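PDB 6SXT: alpha-L-arabinofuranosidase B, which releases terminal non-reducing L-arabinofuranose units from the side chains of arabinoxylan, arabinan and related plant polysaccharides, acting on 1,2-, 1,3- and 1,5-alpha linkages. Local coordinates for residues 21-26 with 313-318; 231-236 with 303-308; 240-245 with 249-254. All coordinates share one frame; numbering follows the deposited sequence. Where two conformers were deposited one is given.

Contact 1: residues 21-26 with 313-318; sequences TTRALY and VAAKYV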
ATOM      1  N   THR A  21      -8.651   2.629   7.710  1.00 14.03           N
ATOM      2  CA  THR A  21      -8.376   1.398   8.448  1.00 13.06           C
ATOM      3  C   THR A  21      -7.730   1.708   9.784  1.00 14.12           C
ATOM      4  O   THR A  21      -7.552   0.777  10.565  1.00 14.78           O
ATOM      5  CB  THR A  21      -7.593   0.405   7.593  1.00 13.52           C
ATOM      6  OG1 THR A  21      -6.361   1.051   7.221  1.00 14.63           O
ATOM      7  CG2 THR A  21      -8.358  -0.046   6.380  1.00 14.30           C
ATOM      8  N   THR A  22      -7.313   2.941  10.010  1.00 13.90           N
ATOM      9  CA  THR A  22      -6.623   3.322  11.252  1.00 13.40           C
ATOM     10  C   THR A  22      -7.569   3.862  12.315  1.00 13.91           C
ATOM     11  O   THR A  22      -7.291   3.633  13.497  1.00 14.66           O
ATOM     12  CB  THR A  22      -5.453   4.251  10.990  1.00 15.73           C
ATOM     13  OG1 THR A  22      -6.005   5.461  10.489  1.00 14.67           O
ATOM     14  CG2 THR A  22      -4.453   3.631  10.028  1.00 15.15           C
ATOM     15  N   ARG A  23      -8.565   4.660  11.937  1.00 13.76           N
ATOM     16  CA  ARG A  23      -9.364   5.383  12.953  1.00 13.65           C
ATOM     17  C   ARG A  23     -10.722   5.803  12.446  1.00 14.18           C
ATOM     18  O   ARG A  23     -10.970   5.937  11.234  1.00 14.78           O
ATOM     19  CB  ARG A  23      -8.598   6.593  13.467  1.00 14.93           C
ATOM     20  CG  ARG A  23      -8.341   7.674  12.425  1.00 15.02           C
ATOM     21  CD  ARG A  23      -7.795   8.907  13.116  1.00 16.17           C
ATOM     22  NE  ARG A  23      -7.546  10.007  12.203  1.00 15.44           N
ATOM     23  CZ  ARG A  23      -7.755  11.286  12.521  1.00 15.77           C
ATOM     24  NH1 ARG A  23      -8.224  11.642  13.709  1.00 16.67           N
ATOM     25  NH2 ARG A  23      -7.506  12.203  11.608  1.00 15.73           N
ATOM     26  N   ALA A  24     -11.615   6.027  13.398  1.00 14.29           N
ATOM     27  CA  ALA A  24     -12.869   6.725  13.124  1.00 15.19           C
ATOM     28  C   ALA A  24     -12.601   8.154  12.677  1.00 14.61           C
ATOM     29  O   ALA A  24     -11.682   8.821  13.242  1.00 15.44           O
ATOM     30  CB  ALA A  24     -13.703   6.729  14.413  1.00 14.86           C
ATOM     31  N   LEU A  25     -13.399   8.640  11.734  1.00 15.02           N
ATOM     32  CA  LEU A  25     -13.241  10.014  11.217  1.00 14.23           C
ATOM     33  C   LEU A  25     -14.371  10.917  11.683  1.00 16.18           C
ATOM     34  O   LEU A  25     -14.409  12.096  11.292  1.00 16.04           O
ATOM     35  CB  LEU A  25     -13.129   9.935   9.693  1.00 14.49           C
ATOM     36  CG  LEU A  25     -11.905   9.162   9.219  1.00 14.78           C
ATOM     37  CD1 LEU A  25     -11.942   9.004   7.717  1.00 16.40           C
ATOM     38  CD2 LEU A  25     -10.617   9.806   9.662  1.00 15.93           C
ATOM     39  N   TYR A  26     -15.318  10.358  12.421  1.00 16.14           N
ATOM     40  CA  TYR A  26     -16.378  11.115  13.155  1.00 15.97           C
ATOM     41  C   TYR A  26     -16.220  10.794  14.624  1.00 17.62           C
ATOM     42  O   TYR A  26     -16.038   9.634  14.973  1.00 16.28           O
ATOM     43  CB  TYR A  26     -17.773  10.672  12.711  1.00 16.72           C
ATOM     44  CG  TYR A  26     -18.161  10.914  11.277  1.00 16.67           C
ATOM     45  CD1 TYR A  26     -17.777  10.053  10.271  1.00 17.47           C
ATOM     46  CD2 TYR A  26     -19.010  11.957  10.954  1.00 16.79           C
ATOM     47  CE1 TYR A  26     -18.176  10.239   8.975  1.00 17.27           C
ATOM     48  CE2 TYR A  26     -19.409  12.166   9.643  1.00 17.53           C
ATOM     49  CZ  TYR A  26     -18.997  11.302   8.651  1.00 17.43           C
ATOM     50  OH  TYR A  26     -19.413  11.480   7.362  1.00 20.00           O
ATOM     51  N   VAL A 313      -2.660  15.932  12.704  1.00 15.35           N
ATOM     52  CA  VAL A 313      -1.420  16.094  13.483  1.00 15.58           C
ATOM     53  C   VAL A 313      -1.691  15.574  14.910  1.00 16.99           C
ATOM     54  O   VAL A 313      -0.833  14.838  15.459  1.00 16.89           O
ATOM     55  CB  VAL A 313      -0.932  17.551  13.478  1.00 15.80           C
ATOM     56  CG1 VAL A 313       0.175  17.770  14.493  1.00 17.92           C
ATOM     57  CG2 VAL A 313      -0.436  17.926  12.084  1.00 18.01           C
ATOM     58  N   ALA A 314      -2.824  15.889  15.466  1.00 16.39           N
ATOM     59  CA  ALA A 314      -3.117  15.444  16.860  1.00 17.29           C
ATOM     60  C   ALA A 314      -3.334  13.940  16.932  1.00 17.86           C
ATOM     61  O   ALA A 314      -3.219  13.378  18.050  1.00 18.84           O
ATOM     62  CB  ALA A 314      -4.295  16.197  17.413  1.00 18.56           C
ATOM     63  N   ALA A 315      -3.668  13.274  15.844  1.00 16.52           N
ATOM     64  CA  ALA A 315      -3.759  11.795  15.815  1.00 16.82           C
ATOM     65  C   ALA A 315      -2.382  11.163  15.993  1.00 16.86           C
ATOM     66  O   ALA A 315      -2.324   9.965  16.344  1.00 17.69           O
ATOM     67  CB  ALA A 315      -4.430  11.303  14.578  1.00 16.82           C
ATOM     68  N   LYS A 316      -1.298  11.878  15.728  1.00 15.40           N
ATOM     69  CA  LYS A 316       0.093  11.460  16.004  1.00 15.85           C
ATOM     70  C   LYS A 316       0.455  10.137  15.321  1.00 16.28           C
ATOM     71  O   LYS A 316       0.806   9.135  15.961  1.00 15.95           O
ATOM     72  CB  LYS A 316       0.382  11.404  17.507  1.00 18.56           C
ATOM     73  CG  LYS A 316       0.384  12.796  18.122  1.00 21.39           C
ATOM     74  CD  LYS A 316       0.489  12.785  19.639  1.00 27.65           C
ATOM     75  CE  LYS A 316       0.631  14.210  20.154  1.00 35.23           C
ATOM     76  NZ  LYS A 316       0.663  14.229  21.637  1.00 47.43           N
ATOM     77  N   TYR A 317       0.462  10.174  13.998  1.00 14.11           N
ATOM     78  CA  TYR A 317       0.974   9.068  13.167  1.00 15.41           C
ATOM     79  C   TYR A 317       2.483   8.932  13.347  1.00 15.49           C
ATOM     80  O   TYR A 317       3.228   9.926  13.206  1.00 16.32           O
ATOM     81  CB  TYR A 317       0.699   9.323  11.683  1.00 15.14           C
ATOM     82  CG  TYR A 317      -0.662   8.922  11.167  1.00 14.95           C
ATOM     83  CD1 TYR A 317      -1.723   9.776  11.190  1.00 14.56           C
ATOM     84  CD2 TYR A 317      -0.873   7.648  10.670  1.00 15.25           C
ATOM     85  CE1 TYR A 317      -2.988   9.398  10.741  1.00 15.36           C
ATOM     86  CE2 TYR A 317      -2.127   7.249  10.248  1.00 14.41           C
ATOM     87  CZ  TYR A 317      -3.189   8.134  10.237  1.00 15.19           C
ATOM     88  OH  TYR A 317      -4.413   7.708   9.794  1.00 15.58           O
ATOM     89  N   VAL A 318       2.904   7.728  13.617  1.00 15.27           N
ATOM     90  CA  VAL A 318       4.313   7.308  13.715  1.00 16.05           C
ATOM     91  C   VAL A 318       4.445   5.957  13.030  1.00 15.21           C
ATOM     92  O   VAL A 318       3.550   5.109  13.119  1.00 15.23           O
ATOM     93  CB  VAL A 318       4.795   7.266  15.174  1.00 16.01           C
ATOM     94  CG1 VAL A 318       6.246   6.780  15.256  1.00 17.35           C
ATOM     95  CG2 VAL A 318       4.594   8.616  15.842  1.00 17.03           C
TER
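In the catalytic beta-sandwich, T22 and R23 of the loop that follows strand 15-20 meet A315 and Y317 where helix 302-315 gives way to strand 317-319. The two hydroxyls close the gap: T22 OG1 lies 2.8 Å from Y317 OH, with the two side chains arriving from opposite directions. The tyrosine provides the reach, because its long flat ring carries an oxygen from the edge strand into the protein, whereas T22 needs only a short branch. With chi1 66°, OG1 of T22 stands between the backbone N and the carbonyl carbon and is turned toward the phenol. T22 OG1 also bonds S20 OG, and Y317 OH is hydrogen-bonded to E292 OE1. The catalytic domain belongs to the concanavalin-like clan, and this loop, the helix-to-strand junction and strand 288-296, which carries E292, come together in its interior. R23 makes the second meeting. Its extended chain lays the guanidinium flat against the methyl of A315, whose CB stands 3.8 Å above the plane, over the centre of the group. A small methyl suits this face, since it touches the apolar side of the cation and leaves the N-H edges to others: R23 NE forms a salt bridge with E292, and NH1 bonds N311. E292 thus serves both R23 and Y317, and its negative charge probably offsets that of the buried arginine.

Contact 2: residues 231-236 with 303-308; sequences AVKGGA and DTENSV. With EDO (1,2-ethanediol), chain B.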
ATOM      1  N   ALA A 231      -4.561  17.329   0.197  1.00 15.57           N
ATOM      2  CA  ALA A 231      -5.927  17.874   0.207  1.00 16.13           C
ATOM      3  C   ALA A 231      -6.184  18.494  -1.158  1.00 16.41           C
ATOM      4  O   ALA A 231      -5.425  19.408  -1.580  1.00 17.11           O
ATOM      5  CB  ALA A 231      -6.168  18.873   1.316  1.00 17.65           C
ATOM      6  N   VAL A 232      -7.249  18.045  -1.795  1.00 15.70           N
ATOM      7  CA  VAL A 232      -7.578  18.462  -3.188  1.00 16.41           C
ATOM      8  C   VAL A 232      -9.025  18.913  -3.202  1.00 16.17           C
ATOM      9  O   VAL A 232      -9.900  18.321  -2.503  1.00 16.63           O
ATOM     10  CB  VAL A 232      -7.285  17.334  -4.203  1.00 16.76           C
ATOM     11  CG1 VAL A 232      -8.049  17.526  -5.518  1.00 18.86           C
ATOM     12  CG2 VAL A 232      -5.802  17.203  -4.389  1.00 17.17           C
ATOM     13  N   LYS A 233      -9.353  19.933  -3.992  1.00 15.89           N
ATOM     14  CA  LYS A 233     -10.746  20.373  -4.103  1.00 16.49           C
ATOM     15  C   LYS A 233     -10.948  20.955  -5.495  1.00 16.90           C
ATOM     16  O   LYS A 233      -9.963  21.358  -6.126  1.00 16.74           O
ATOM     17  CB  LYS A 233     -11.113  21.370  -3.006  1.00 16.96           C
ATOM     18  CG  LYS A 233     -10.184  22.575  -2.855  1.00 17.98           C
ATOM     19  CD  LYS A 233     -10.427  23.300  -1.569  1.00 17.80           C
ATOM     20  CE  LYS A 233      -9.449  24.425  -1.293  1.00 19.55           C
ATOM     21  NZ  LYS A 233      -9.637  24.937   0.102  1.00 21.41           N
ATOM     22  N   GLY A 234     -12.191  20.840  -5.951  1.00 18.03           N
ATOM     23  CA  GLY A 234     -12.549  21.267  -7.305  1.00 19.01           C
ATOM     24  C   GLY A 234     -13.950  21.800  -7.324  1.00 20.69           C
ATOM     25  O   GLY A 234     -14.846  21.225  -6.721  1.00 20.17           O
ATOM     26  N   GLY A 235     -14.152  22.874  -8.067  1.00 20.40           N
ATOM     27  CA  GLY A 235     -15.489  23.427  -8.291  1.00 21.65           C
ATOM     28  C   GLY A 235     -15.546  23.983  -9.708  1.00 21.28           C
ATOM     29  O   GLY A 235     -14.793  23.563 -10.546  1.00 21.33           O
ATOM     30  N   ALA A 236     -16.442  24.954  -9.905  1.00 23.16           N
ATOM     31  CA  ALA A 236     -16.697  25.549 -11.239  1.00 23.22           C
ATOM     32  C   ALA A 236     -15.509  26.420 -11.658  1.00 20.87           C
ATOM     33  O   ALA A 236     -15.402  27.514 -11.112  1.00 25.65           O
ATOM     34  CB  ALA A 236     -17.995  26.328 -11.129  1.00 25.39           C
ATOM     35  N   ASP A 303      -9.893  27.230   5.731  1.00 18.42           N
ATOM     36  CA  ASP A 303     -10.011  27.150   7.207  0.50 20.01           C
ATOM     37  C   ASP A 303     -10.460  25.738   7.605  1.00 18.05           C
ATOM     38  O   ASP A 303      -9.908  25.185   8.559  1.00 18.79           O
ATOM     39  CB  ASP A 303     -11.030  28.150   7.746  0.50 24.69           C
ATOM     40  CG  ASP A 303     -11.043  28.218   9.263  0.50 30.59           C
ATOM     41  OD1 ASP A 303     -10.031  28.679   9.842  0.50 35.63           O
ATOM     42  OD2 ASP A 303     -12.072  27.823   9.857  0.50 37.86           O
ATOM     43  N   THR A 304     -11.440  25.205   6.916  1.00 17.91           N
ATOM     44  CA  THR A 304     -11.976  23.852   7.253  1.00 17.50           C
ATOM     45  C   THR A 304     -10.845  22.854   7.090  1.00 17.53           C
ATOM     46  O   THR A 304     -10.609  22.051   7.978  1.00 16.74           O
ATOM     47  CB  THR A 304     -13.139  23.511   6.343  1.00 17.83           C
ATOM     48  OG1 THR A 304     -14.235  24.379   6.663  1.00 18.76           O
ATOM     49  CG2 THR A 304     -13.575  22.069   6.418  1.00 18.56           C
ATOM     50  N   GLU A 305     -10.150  22.884   5.960  1.00 15.81           N
ATOM     51  CA  GLU A 305      -9.009  21.977   5.752  1.00 15.72           C
ATOM     52  C   GLU A 305      -7.915  22.168   6.793  1.00 15.92           C
ATOM     53  O   GLU A 305      -7.323  21.190   7.243  1.00 16.47           O
ATOM     54  CB  GLU A 305      -8.446  22.177   4.359  1.00 15.50           C
ATOM     55  CG  GLU A 305      -9.387  21.663   3.295  1.00 16.77           C
ATOM     56  CD  GLU A 305      -8.902  22.044   1.908  1.00 19.32           C
ATOM     57  OE1 GLU A 305      -8.326  23.168   1.767  1.00 17.75           O
ATOM     58  OE2 GLU A 305      -9.078  21.229   0.968  1.00 17.79           O
ATOM     59  N   ASN A 306      -7.624  23.411   7.185  1.00 15.92           N
ATOM     60  CA  ASN A 306      -6.595  23.653   8.204  1.00 17.48           C
ATOM     61  C   ASN A 306      -7.005  22.965   9.519  1.00 16.12           C
ATOM     62  O   ASN A 306      -6.131  22.433  10.183  1.00 16.96           O
ATOM     63  CB  ASN A 306      -6.409  25.150   8.422  1.00 16.72           C
ATOM     64  CG  ASN A 306      -5.802  25.872   7.225  1.00 18.08           C
ATOM     65  OD1 ASN A 306      -5.171  25.260   6.352  1.00 18.52           O
ATOM     66  ND2 ASN A 306      -5.962  27.219   7.218  1.00 18.19           N
ATOM     67  N   SER A 307      -8.271  23.007   9.855  1.00 16.36           N
ATOM     68  CA  SER A 307      -8.785  22.377  11.101  1.00 17.46           C
ATOM     69  C   SER A 307      -8.616  20.860  10.968  1.00 18.31           C
ATOM     70  O   SER A 307      -8.270  20.194  11.948  1.00 16.73           O
ATOM     71  CB  SER A 307     -10.201  22.763  11.411  1.00 18.42           C
ATOM     72  OG  SER A 307     -10.216  24.145  11.820  1.00 22.87           O
ATOM     73  N   VAL A 308      -8.957  20.312   9.804  1.00 16.77           N
ATOM     74  CA  VAL A 308      -8.740  18.858   9.534  1.00 16.67           C
ATOM     75  C   VAL A 308      -7.267  18.499   9.718  1.00 16.62           C
ATOM     76  O   VAL A 308      -6.927  17.496  10.365  1.00 15.94           O
ATOM     77  CB  VAL A 308      -9.248  18.489   8.134  1.00 16.02           C
ATOM     78  CG1 VAL A 308      -8.830  17.069   7.768  1.00 17.28           C
ATOM     79  CG2 VAL A 308     -10.754  18.646   8.072  1.00 16.23           C
TER
HETATM   80  C1  EDO B 528     -18.014  26.215  -7.081  1.00 39.54           C
HETATM   81  O1  EDO B 528     -18.367  25.364  -8.060  1.00 40.49           O
HETATM   82  C2  EDO B 528     -19.003  26.208  -6.025  1.00 44.71           C
HETATM   83  O2  EDO B 528     -18.313  26.175  -4.786  1.00 48.09           O
HETATM   84  O   HOH W   1      -7.287  21.699  -1.197  1.00 18.17           O
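K233 of strand 227-235 and E305 of helix 302-315 are joined by a buried salt bridge of 2.8 Å between K233 NZ and E305 OE1. The lysine starts from the tight torsion in which CG lies between the backbone N and the carbonyl carbon (chi1 52°), then runs fully extended, so the ammonium ends far from its own strand and against the helix. E305 leaves the helix with CG beside its backbone N and goes on straight through chi2, and the two side chains pass each other at a slant. The ammonium meets OE1 from above the carboxylate, 55° out of its plane, while the aliphatic part of the lysine lies along the same group, with K233 CD 3.5 Å from E305 OE2. A long methylene chain suits this place for that reason: it supplies both the charge and an apolar flank. Strand 227-235 belongs to the large antiparallel sheet of the catalytic beta-sandwich, and helix 302-315 covers the face on which A231 and K233 stand. The methyl of A231 fits close to the acid, with CB 3.8 Å from E305 OE2. A water gives E305 OE2 a 2.8 Å hydrogen bond and reaches A231 O only weakly. Neither charge relies on a single partner: NZ also meets D302 and the carbonyl of P300, and OE1 also receives R242 NH1. Just past the end of the strand, A236 N donates to O1 of an ethanediol at 2.7 Å, a molecule probably left from crystallisation.

Contact 3: residues 240-245 with 249-254; sequences AIRGAN and GSLSTY. With EDO (1,2-ethanediol), chain P.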
ATOM      1  N   ALA A 240      -7.698  23.083  -6.444  1.00 17.81           N
ATOM      2  CA  ALA A 240      -6.509  23.359  -5.621  1.00 17.23           C
ATOM      3  C   ALA A 240      -5.826  22.070  -5.179  1.00 16.75           C
ATOM      4  O   ALA A 240      -6.487  21.014  -5.049  1.00 17.04           O
ATOM      5  CB  ALA A 240      -6.889  24.138  -4.411  1.00 17.80           C
ATOM      6  N   ILE A 241      -4.527  22.177  -4.965  1.00 16.10           N
ATOM      7  CA  ILE A 241      -3.674  21.142  -4.342  1.00 16.43           C
ATOM      8  C   ILE A 241      -3.098  21.783  -3.104  1.00 16.19           C
ATOM      9  O   ILE A 241      -2.418  22.794  -3.230  1.00 16.23           O
ATOM     10  CB  ILE A 241      -2.522  20.687  -5.236  1.00 17.02           C
ATOM     11  CG1 ILE A 241      -3.030  20.080  -6.552  1.00 17.74           C
ATOM     12  CG2 ILE A 241      -1.576  19.772  -4.481  1.00 19.14           C
ATOM     13  CD1 ILE A 241      -1.948  19.861  -7.557  1.00 18.76           C
ATOM     14  N   ARG A 242      -3.249  21.104  -1.976  1.00 15.60           N
ATOM     15  CA  ARG A 242      -2.584  21.522  -0.730  1.00 15.38           C
ATOM     16  C   ARG A 242      -1.900  20.298  -0.118  1.00 17.12           C
ATOM     17  O   ARG A 242      -2.422  19.182  -0.284  1.00 16.56           O
ATOM     18  CB  ARG A 242      -3.616  22.113   0.224  1.00 16.38           C
ATOM     19  CG  ARG A 242      -4.373  23.278  -0.365  1.00 16.70           C
ATOM     20  CD  ARG A 242      -5.336  23.931   0.602  1.00 17.89           C
ATOM     21  NE  ARG A 242      -4.638  24.727   1.611  1.00 17.17           N
ATOM     22  CZ  ARG A 242      -5.092  24.981   2.830  1.00 17.35           C
ATOM     23  NH1 ARG A 242      -6.227  24.486   3.278  1.00 17.85           N
ATOM     24  NH2 ARG A 242      -4.355  25.743   3.619  1.00 16.97           N
ATOM     25  N   GLY A 243      -0.794  20.501   0.554  1.00 16.24           N
ATOM     26  CA  GLY A 243      -0.020  19.401   1.115  1.00 18.26           C
ATOM     27  C   GLY A 243       0.526  19.806   2.466  1.00 16.00           C
ATOM     28  O   GLY A 243       0.841  20.963   2.711  1.00 16.34           O
ATOM     29  N   ALA A 244       0.720  18.824   3.300  1.00 16.29           N
ATOM     30  CA  ALA A 244       1.305  18.997   4.655  1.00 15.21           C
ATOM     31  C   ALA A 244       2.045  17.742   5.038  1.00 16.80           C
ATOM     32  O   ALA A 244       1.767  16.653   4.508  1.00 16.75           O
ATOM     33  CB  ALA A 244       0.259  19.252   5.698  1.00 16.40           C
ATOM     34  N   ASN A 245       2.965  17.901   6.013  1.00 15.78           N
ATOM     35  CA  ASN A 245       3.439  16.777   6.843  1.00 15.52           C
ATOM     36  C   ASN A 245       2.311  16.400   7.774  1.00 15.32           C
ATOM     37  O   ASN A 245       1.884  17.197   8.573  1.00 15.90           O
ATOM     38  CB  ASN A 245       4.661  17.262   7.632  1.00 15.38           C
ATOM     39  CG  ASN A 245       5.309  16.130   8.406  1.00 16.84           C
ATOM     40  OD1 ASN A 245       4.706  15.074   8.589  1.00 16.85           O
ATOM     41  ND2 ASN A 245       6.498  16.407   8.956  1.00 20.71           N
ATOM     42  N   GLY A 249       2.620  20.489  11.722  1.00 20.03           N
ATOM     43  CA  GLY A 249       2.500  21.771  11.011  1.00 19.48           C
ATOM     44  C   GLY A 249       1.284  21.834  10.126  1.00 18.74           C
ATOM     45  O   GLY A 249       0.283  21.104  10.328  1.00 19.16           O
ATOM     46  N   SER A 250       1.324  22.740   9.137  1.00 17.93           N
ATOM     47  CA  SER A 250       0.111  23.170   8.422  1.00 18.10           C
ATOM     48  C   SER A 250       0.180  22.740   6.951  1.00 16.67           C
ATOM     49  O   SER A 250       1.233  22.337   6.481  1.00 18.06           O
ATOM     50  CB  SER A 250      -0.104  24.690   8.613  1.00 25.10           C
ATOM     51  OG  SER A 250       1.097  25.349   8.355  1.00 33.93           O
ATOM     52  N   LEU A 251      -0.983  22.859   6.308  1.00 17.20           N
ATOM     53  CA  LEU A 251      -1.112  22.741   4.839  1.00 18.08           C
ATOM     54  C   LEU A 251      -0.506  23.975   4.180  1.00 19.51           C
ATOM     55  O   LEU A 251      -0.723  25.105   4.670  1.00 21.97           O
ATOM     56  CB  LEU A 251      -2.573  22.641   4.448  1.00 17.75           C
ATOM     57  CG  LEU A 251      -3.236  21.308   4.786  1.00 17.39           C
ATOM     58  CD1 LEU A 251      -4.761  21.434   4.807  1.00 20.03           C
ATOM     59  CD2 LEU A 251      -2.830  20.204   3.852  1.00 18.75           C
ATOM     60  N   SER A 252       0.183  23.749   3.083  1.00 16.17           N
ATOM     61  CA  SER A 252       0.607  24.817   2.149  1.00 16.62           C
ATOM     62  C   SER A 252      -0.136  24.591   0.844  1.00 17.87           C
ATOM     63  O   SER A 252      -0.484  23.428   0.501  1.00 16.88           O
ATOM     64  CB  SER A 252       2.047  24.811   1.935  1.00 19.89           C
ATOM     65  OG  SER A 252       2.715  25.139   3.143  1.00 22.47           O
ATOM     66  N   THR A 253      -0.416  25.667   0.116  1.00 16.09           N
ATOM     67  CA  THR A 253      -1.149  25.572  -1.142  1.00 15.96           C
ATOM     68  C   THR A 253      -0.151  25.548  -2.293  1.00 19.14           C
ATOM     69  O   THR A 253       0.657  26.488  -2.416  1.00 20.32           O
ATOM     70  CB  THR A 253      -2.183  26.690  -1.252  1.00 16.84           C
ATOM     71  OG1 THR A 253      -3.094  26.547  -0.167  1.00 17.85           O
ATOM     72  CG2 THR A 253      -2.882  26.635  -2.587  1.00 17.77           C
ATOM     73  N   TYR A 254      -0.169  24.500  -3.093  1.00 17.23           N
ATOM     74  CA  TYR A 254       0.782  24.432  -4.221  0.50 16.71           C
ATOM     75  C   TYR A 254       0.099  24.701  -5.553  1.00 17.19           C
ATOM     76  O   TYR A 254       0.827  25.074  -6.509  1.00 17.51           O
ATOM     77  CB  TYR A 254       1.580  23.141  -4.135  0.50 16.88           C
ATOM     78  CG  TYR A 254       2.343  23.078  -2.847  0.50 16.55           C
ATOM     79  CD1 TYR A 254       3.359  23.980  -2.602  0.50 18.54           C
ATOM     80  CD2 TYR A 254       2.056  22.122  -1.885  0.50 17.71           C
ATOM     81  CE1 TYR A 254       4.079  23.945  -1.425  0.50 20.66           C
ATOM     82  CE2 TYR A 254       2.764  22.094  -0.689  0.50 18.00           C
ATOM     83  CZ  TYR A 254       3.783  22.999  -0.468  0.50 19.28           C
ATOM     84  OH  TYR A 254       4.548  23.015   0.667  0.50 20.25           O
TER
HETATM   85  C1  EDO P 516       2.870  26.570  -9.726  1.00 38.45           C
HETATM   86  O1  EDO P 516       3.928  26.581 -10.697  1.00 37.53           O
HETATM   87  C2  EDO P 516       1.594  25.788  -9.944  1.00 38.47           C
HETATM   88  O2  EDO P 516       1.260  24.560  -9.140  1.00 25.28           O
HETATM   89  O   HOH W   2       3.135  22.852   4.533  1.00 27.65           O
HETATM   90  O   HOH W   3       4.139  21.222   2.659  1.00 32.56           O
HETATM   91  O   HOH W   4       3.179  20.467   7.413  1.00 19.04           O
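Y254 and I241 form the irregular end of this pairing: Y254 N donates to I241 O at 2.8 Å, yet the backbone of I241 also bonds that of Y255, so one residue faces two. This is consistent with a classic beta bulge, and the chain turns a corner at Y254. Ahead of it the register is regular antiparallel. R242 and T253 form a non-hydrogen-bonded pair, while G243 and S252 form a hydrogen-bonded one, S252 N reaching G243 O at 2.9 Å with a nearly straight N-H...O angle of 172°. Strands 238-245 and 250-257 make a beta hairpin of the large catalytic sheet, whose R242 face meets helix 302-315. There R242 bends at chi3 (74°), which brings NE to T253 OG1 at 3.0 Å; the bond is clearly bent (N-H...O 133°), with the hydroxyl at the guanidinium edge but tilted from its plane. L251 crosses the arginine at about a right angle, its CB 3.6 Å above the plane and displaced toward the rim, while its CD2 reaches A244 CB at 3.7 Å. A branched apolar residue thus covers part of one face of the cation, whose charge is met by E305, with N306 as a further partner. A water joins S250 O, which accepts at 2.8 Å, to S252 OG.

Contacts 1 and 2 are buried, whereas contact 3 lies partly at the surface, where waters attend its hairpin. Helix 302-315 supplies a segment to the first two, its C-terminal end to contact 1 and its earlier turns to contact 2, and covers the R242 face of contact 3. Contacts 2 and 3 are still closer, since strands 227-235 and 238-245 are neighbours in one sheet, hydrogen-bonded through A231 O to R242 N, and E305 and R242 couple their charges. Segments 313-318 and 249-254 also touch, V313 CG2 on G249 O. The chemistry follows the place: a hydroxyl pair, and a methyl over a guanidinium, at a loop; a salt bridge between strand and helix; and mainly backbone pairing within the sheet.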